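Local coordinates for protein Vv2_1132 (Vibrio vulnificus CMCP6, PDB 5Y9S) that probably regulates transcription as a tetrameric LysR-type factor, binding DNA through a helix-turn-helix domain and sensing an effector through a substrate-binding-like domain, at residues Leu14-Ser19 against Lys31-Thr36; Val183-Pro188 against His263-Ala268. All blocks are in the same frame, centred on the assembly; numbering follows the deposited sequence.

The two contacts lie on opposite sides of the chain's centre, their own centres about 53 Å apart, and share no element of structure. Interaction 1 belongs to the helix-turn-helix region, where helix 11-22 meets the end of helix 26-32; interaction 2 belongs to the LysR substrate-binding region, where strand 172-186 pairs with strand 266-267. Both are partly buried, but their chemistry differs. Interaction 1 covers 231 Å² and depends on side-chain charge, with one arginine set against two carboxylates. Interaction 2 covers 506 Å², holds through backbone hydrogen bonds, and adds aliphatic side chains on the faces of the sheet, seven of its twelve touching residues being buried.

Interaction 1. Residues Leu14-Ser19 against Lys31-Thr36; sequences LEDFLS and KARFVT
Asp16 and Arg33 bring the helical segment 14-19 and the end of helix 26-32 together, their CA atoms 6.9 Å apart, where Arg33 first leaves helical geometry. The Arg33 chain bends at chi2 (-83°) and chi3 (-63°), which carries CD and then NE to Asp16. There Arg33 NE donates to Asp16 OD1 at 2.6 Å with an N-H...O angle of 158°, near the guanidinium plane and on the anti side of the carboxylate; Arg33 NH1 adds a weak bond to the same oxygen and also bonds to the backbone oxygen of Lys12. Glu15 lies across the flat group instead: its CB sits over the guanidinium centre, 3.5 Å from Arg33 CZ. The long 3.6 Å pair of Glu15 OE1 and Arg33 NH2 is purely electrostatic, since the oxygen is well out of that plane. Ser19 OG touches Ala32 CB at 3.8 Å and bonds weakly to Ala29 O, while Ser19 CB packs on the aliphatic part of Arg33. Asp16 OD2 takes a second salt bridge from Arg43 of helix 37-51, tying three helices together. Phe34, with positive phi and its N bonded to Lys31 O at 2.8 Å, completes the Schellman motif ending helix 26-32, within the helix-turn-helix domain of LysR-type regulators.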
loop_
_atom_site.group_PDB
_atom_site.type_symbol
_atom_site.label_atom_id
_atom_site.label_comp_id
_atom_site.label_asym_id
_atom_site.label_seq_id
_atom_site.Cartn_x
_atom_site.Cartn_y
_atom_site.Cartn_z
ATOM N N LEU D 14 5.471 -13.400 -5.780
ATOM C CA LEU D 14 4.132 -12.832 -5.693
ATOM C C LEU D 14 3.329 -13.135 -6.943
ATOM O O LEU D 14 2.223 -13.678 -6.866
ATOM C CB LEU D 14 4.226 -11.331 -5.464
ATOM C CG LEU D 14 5.077 -10.960 -4.263
ATOM C CD1 LEU D 14 5.163 -9.456 -4.151
ATOM C CD2 LEU D 14 4.489 -11.549 -3.014
ATOM N N GLU D 15 3.861 -12.796 -8.112
ATOM C CA GLU D 15 3.148 -13.160 -9.337
ATOM C C GLU D 15 3.102 -14.669 -9.497
ATOM O O GLU D 15 2.096 -15.206 -9.972
ATOM C CB GLU D 15 3.790 -12.502 -10.566
ATOM C CG GLU D 15 4.486 -11.167 -10.271
ATOM C CD GLU D 15 5.167 -10.540 -11.500
ATOM O OE1 GLU D 15 4.493 -10.433 -12.551
ATOM O OE2 GLU D 15 6.369 -10.159 -11.418
ATOM N N ASP D 16 4.162 -15.371 -9.083
ATOM C CA ASP D 16 4.092 -16.838 -9.027
ATOM C C ASP D 16 2.856 -17.267 -8.266
ATOM O O ASP D 16 2.048 -18.062 -8.755
ATOM C CB ASP D 16 5.331 -17.421 -8.346
ATOM C CG ASP D 16 6.564 -17.331 -9.209
ATOM O OD1 ASP D 16 6.404 -17.054 -10.408
ATOM O OD2 ASP D 16 7.694 -17.518 -8.698
ATOM N N PHE D 17 2.677 -16.694 -7.076
ATOM C CA PHE D 17 1.529 -17.031 -6.249
ATOM C C PHE D 17 0.218 -16.723 -6.974
ATOM O O PHE D 17 -0.640 -17.598 -7.116
ATOM C CB PHE D 17 1.612 -16.293 -4.918
ATOM C CG PHE D 17 0.330 -16.331 -4.151
ATOM C CD1 PHE D 17 0.037 -17.392 -3.306
ATOM C CD2 PHE D 17 -0.601 -15.303 -4.283
ATOM C CE1 PHE D 17 -1.161 -17.430 -2.602
ATOM C CE2 PHE D 17 -1.807 -15.346 -3.599
ATOM C CZ PHE D 17 -2.081 -16.411 -2.745
ATOM N N LEU D 18 0.033 -15.469 -7.410
ATOM C CA LEU D 18 -1.189 -15.100 -8.129
ATOM C C LEU D 18 -1.444 -16.045 -9.305
ATOM O O LEU D 18 -2.558 -16.562 -9.485
ATOM C CB LEU D 18 -1.080 -13.666 -8.631
ATOM C CG LEU D 18 -1.013 -12.551 -7.567
ATOM C CD1 LEU D 18 -1.450 -11.219 -8.125
ATOM C CD2 LEU D 18 -1.861 -12.866 -6.365
ATOM N N SER D 19 -0.401 -16.309 -10.098
ATOM C CA SER D 19 -0.581 -17.112 -11.307
ATOM C C SER D 19 -1.044 -18.528 -10.981
ATOM O O SER D 19 -1.873 -19.085 -11.704
ATOM C CB SER D 19 0.702 -17.150 -12.138
ATOM O OG SER D 19 0.673 -18.268 -13.008
ATOM N N LYS D 31 4.039 -22.198 -17.201
ATOM C CA LYS D 31 4.096 -21.623 -18.542
ATOM C C LYS D 31 3.729 -20.145 -18.504
ATOM O O LYS D 31 4.447 -19.301 -19.051
ATOM C CB LYS D 31 3.181 -22.393 -19.496
ATOM C CG LYS D 31 3.640 -23.823 -19.803
ATOM C CD LYS D 31 5.158 -23.992 -19.685
ATOM C CE LYS D 31 5.538 -24.968 -18.559
ATOM N NZ LYS D 31 7.007 -24.950 -18.280
ATOM N N ALA D 32 2.631 -19.811 -17.829
ATOM C CA ALA D 32 2.245 -18.410 -17.698
ATOM C C ALA D 32 3.389 -17.544 -17.186
ATOM O O ALA D 32 3.486 -16.371 -17.562
ATOM C CB ALA D 32 1.023 -18.285 -16.784
ATOM N N ARG D 33 4.285 -18.105 -16.363
ATOM C CA ARG D 33 5.419 -17.366 -15.820
ATOM C C ARG D 33 6.726 -17.622 -16.572
ATOM O O ARG D 33 7.789 -17.179 -16.119
ATOM C CB ARG D 33 5.594 -17.687 -14.333
ATOM C CG ARG D 33 4.333 -17.415 -13.503
ATOM C CD ARG D 33 4.223 -15.943 -13.099
ATOM N NE ARG D 33 5.310 -15.511 -12.227
ATOM C CZ ARG D 33 6.037 -14.422 -12.434
ATOM N NH1 ARG D 33 6.998 -14.086 -11.588
ATOM N NH2 ARG D 33 5.802 -13.666 -13.493
ATOM N N PHE D 34 6.678 -18.353 -17.688
ATOM C CA PHE D 34 7.822 -18.507 -18.597
ATOM C C PHE D 34 9.047 -19.107 -17.908
ATOM O O PHE D 34 10.180 -18.664 -18.123
ATOM C CB PHE D 34 8.163 -17.166 -19.267
ATOM C CG PHE D 34 6.968 -16.504 -19.899
ATOM C CD1 PHE D 34 6.299 -17.124 -20.948
ATOM C CD2 PHE D 34 6.476 -15.302 -19.408
ATOM C CE1 PHE D 34 5.184 -16.544 -21.528
ATOM C CE2 PHE D 34 5.352 -14.716 -19.977
ATOM C CZ PHE D 34 4.707 -15.339 -21.042
ATOM N N VAL D 35 8.829 -20.137 -17.081
ATOM C CA VAL D 35 9.914 -20.898 -16.457
ATOM C C VAL D 35 9.566 -22.385 -16.534
ATOM O O VAL D 35 8.441 -22.764 -16.888
ATOM C CB VAL D 35 10.174 -20.466 -14.994
ATOM C CG1 VAL D 35 10.592 -19.002 -14.935
ATOM C CG2 VAL D 35 8.929 -20.700 -14.125
ATOM N N THR D 36 10.553 -23.237 -16.214
ATOM C CA THR D 36 10.306 -24.680 -16.187
ATOM C C THR D 36 9.204 -25.016 -15.182
ATOM O O THR D 36 9.010 -24.316 -14.180
ATOM C CB THR D 36 11.583 -25.462 -15.845
ATOM O OG1 THR D 36 12.066 -25.094 -14.545
ATOM C CG2 THR D 36 12.689 -25.196 -16.886
#

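Interaction 2. Residues Val183-Pro188 against His263-Ala268; sequences VPVVAP and HRLVIA
Val185 and Ile267 face each other as a non-hydrogen-bonded antiparallel pair, with Val183 and Leu265 at either end of the row they form. Ile267 CG1 lies anti to its carbonyl carbon, and it meets Val183 CG2 at 4.1 Å, the two side chains crossing obliquely. Val185 splits its branches: CG1 is turned to Ile267 CG1, and CG2 to Leu265 CD1 at 4.4 Å. The other methyl of that leucine, Leu265 CD2, rests against the backbone, 3.6 Å from Val186 O. Helix 235-243 packs on Leu265 through Ala242 and Ile243, while Val251 and Ile256 touch Val185.

The opposite face carries Val186 and Val266, a hydrogen-bonded pair whose side chains turn to different neighbours. Val186 CG1, placed between the backbone N and the carbonyl carbon (chi1 68°), reaches Ala268 CB at 4.1 Å. Val266 CG2 instead crosses to the ring of Pro188 and meets its CG at 3.8 Å. The same ring lies against the backbone of the facing loop, its CD 3.4 Å from Arg264 O.

Backbone bonds fix this register. Val266 N donates to Val186 O (N-H...O angle 171°), and Val186 N returns a bond to Val266 O (143°). Beyond them Ala268 N reaches Pro184 O at 2.9 Å. Val183 and Val185 also bond to Val251 and Ala249, so strand 172-186 is interior at this level, with 266-267 along one edge and 248-252 along the other. His263, with positive phi, ends helix 257-261 in a Schellman motif, and the chain then enters the antiparallel pairing, part of the mixed beta sheet in the alpha/beta, periplasmic-binding-protein-like fold of LysR regulatory domains.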
loop_
_atom_site.group_PDB
_atom_site.type_symbol
_atom_site.label_atom_id
_atom_site.label_comp_id
_atom_site.label_asym_id
_atom_site.label_seq_id
_atom_site.Cartn_x
_atom_site.Cartn_y
_atom_site.Cartn_z
ATOM N N VAL D 183 -22.033 19.140 -37.393
ATOM C CA VAL D 183 -23.326 19.183 -38.083
ATOM C C VAL D 183 -24.274 18.113 -37.572
ATOM O O VAL D 183 -23.828 17.049 -37.133
ATOM C CB VAL D 183 -23.143 19.049 -39.596
ATOM C CG1 VAL D 183 -22.219 20.162 -40.093
ATOM C CG2 VAL D 183 -22.613 17.650 -39.951
ATOM N N PRO D 184 -25.580 18.361 -37.581
ATOM C CA PRO D 184 -26.533 17.309 -37.201
ATOM C C PRO D 184 -26.742 16.358 -38.373
ATOM O O PRO D 184 -26.993 16.795 -39.499
ATOM C CB PRO D 184 -27.808 18.088 -36.877
ATOM C CG PRO D 184 -27.722 19.305 -37.775
ATOM C CD PRO D 184 -26.249 19.635 -37.904
ATOM N N VAL D 185 -26.620 15.057 -38.110
ATOM C CA VAL D 185 -26.791 14.031 -39.132
ATOM C C VAL D 185 -27.852 13.034 -38.692
ATOM O O VAL D 185 -28.135 12.872 -37.499
ATOM C CB VAL D 185 -25.484 13.275 -39.444
ATOM C CG1 VAL D 185 -24.472 14.206 -40.126
ATOM C CG2 VAL D 185 -24.937 12.625 -38.165
ATOM N N VAL D 186 -28.413 12.338 -39.686
ATOM C CA VAL D 186 -29.511 11.404 -39.468
ATOM C C VAL D 186 -29.505 10.381 -40.593
ATOM O O VAL D 186 -29.062 10.667 -41.708
ATOM C CB VAL D 186 -30.866 12.156 -39.384
ATOM C CG1 VAL D 186 -31.237 12.738 -40.715
ATOM C CG2 VAL D 186 -31.957 11.244 -38.871
ATOM N N ALA D 187 -29.998 9.180 -40.296
ATOM C CA ALA D 187 -30.137 8.176 -41.339
ATOM C C ALA D 187 -31.201 8.633 -42.339
ATOM O O ALA D 187 -32.170 9.296 -41.956
ATOM C CB ALA D 187 -30.503 6.815 -40.739
ATOM N N PRO D 188 -31.027 8.333 -43.629
ATOM C CA PRO D 188 -31.974 8.859 -44.629
ATOM C C PRO D 188 -33.416 8.471 -44.370
ATOM O O PRO D 188 -34.323 9.274 -44.624
ATOM C CB PRO D 188 -31.449 8.262 -45.940
ATOM C CG PRO D 188 -29.982 8.086 -45.695
ATOM C CD PRO D 188 -29.874 7.664 -44.256
ATOM N N HIS D 263 -23.986 7.945 -48.840
ATOM C CA HIS D 263 -25.412 8.226 -48.658
ATOM C C HIS D 263 -26.022 7.405 -47.533
ATOM O O HIS D 263 -27.221 7.114 -47.544
ATOM C CB HIS D 263 -26.200 7.999 -49.945
ATOM C CG HIS D 263 -25.605 8.666 -51.138
ATOM N ND1 HIS D 263 -24.995 7.962 -52.152
ATOM C CD2 HIS D 263 -25.527 9.970 -51.486
ATOM C CE1 HIS D 263 -24.569 8.802 -53.078
ATOM N NE2 HIS D 263 -24.877 10.028 -52.696
ATOM N N ARG D 264 -25.209 7.022 -46.557
ATOM C CA ARG D 264 -25.727 6.356 -45.377
ATOM C C ARG D 264 -26.075 7.338 -44.266
ATOM O O ARG D 264 -26.663 6.935 -43.256
ATOM C CB ARG D 264 -24.716 5.308 -44.885
ATOM C CG ARG D 264 -24.674 4.060 -45.774
ATOM C CD ARG D 264 -23.816 2.979 -45.173
ATOM N NE ARG D 264 -22.443 3.440 -45.013
ATOM C CZ ARG D 264 -21.614 2.989 -44.076
ATOM N NH1 ARG D 264 -22.028 2.057 -43.221
ATOM N NH2 ARG D 264 -20.375 3.470 -43.988
ATOM N N LEU D 265 -25.750 8.615 -44.440
ATOM C CA LEU D 265 -26.146 9.664 -43.515
ATOM C C LEU D 265 -26.409 10.910 -44.328
ATOM O O LEU D 265 -25.773 11.134 -45.358
ATOM C CB LEU D 265 -25.069 9.968 -42.465
ATOM C CG LEU D 265 -24.882 8.978 -41.331
ATOM C CD1 LEU D 265 -23.591 9.274 -40.609
ATOM C CD2 LEU D 265 -26.090 9.038 -40.374
ATOM N N VAL D 266 -27.355 11.712 -43.865
ATOM C CA VAL D 266 -27.649 12.995 -44.478
ATOM C C VAL D 266 -27.594 14.066 -43.400
ATOM O O VAL D 266 -28.018 13.837 -42.256
ATOM C CB VAL D 266 -29.033 13.002 -45.171
ATOM C CG1 VAL D 266 -29.167 14.224 -46.061
ATOM C CG2 VAL D 266 -29.242 11.749 -46.021
ATOM N N ILE D 267 -27.074 15.237 -43.767
ATOM C CA ILE D 267 -27.152 16.388 -42.886
ATOM C C ILE D 267 -28.619 16.763 -42.718
ATOM O O ILE D 267 -29.380 16.795 -43.691
ATOM C CB ILE D 267 -26.327 17.553 -43.450
ATOM C CG1 ILE D 267 -24.837 17.214 -43.401
ATOM C CG2 ILE D 267 -26.625 18.841 -42.692
ATOM C CD1 ILE D 267 -23.993 18.093 -44.288
ATOM N N ALA D 268 -29.040 16.982 -41.477
ATOM C CA ALA D 268 -30.410 17.385 -41.185
ATOM C C ALA D 268 -30.490 18.902 -41.048
ATOM O O ALA D 268 -29.542 19.555 -40.609
ATOM C CB ALA D 268 -30.927 16.717 -39.905
#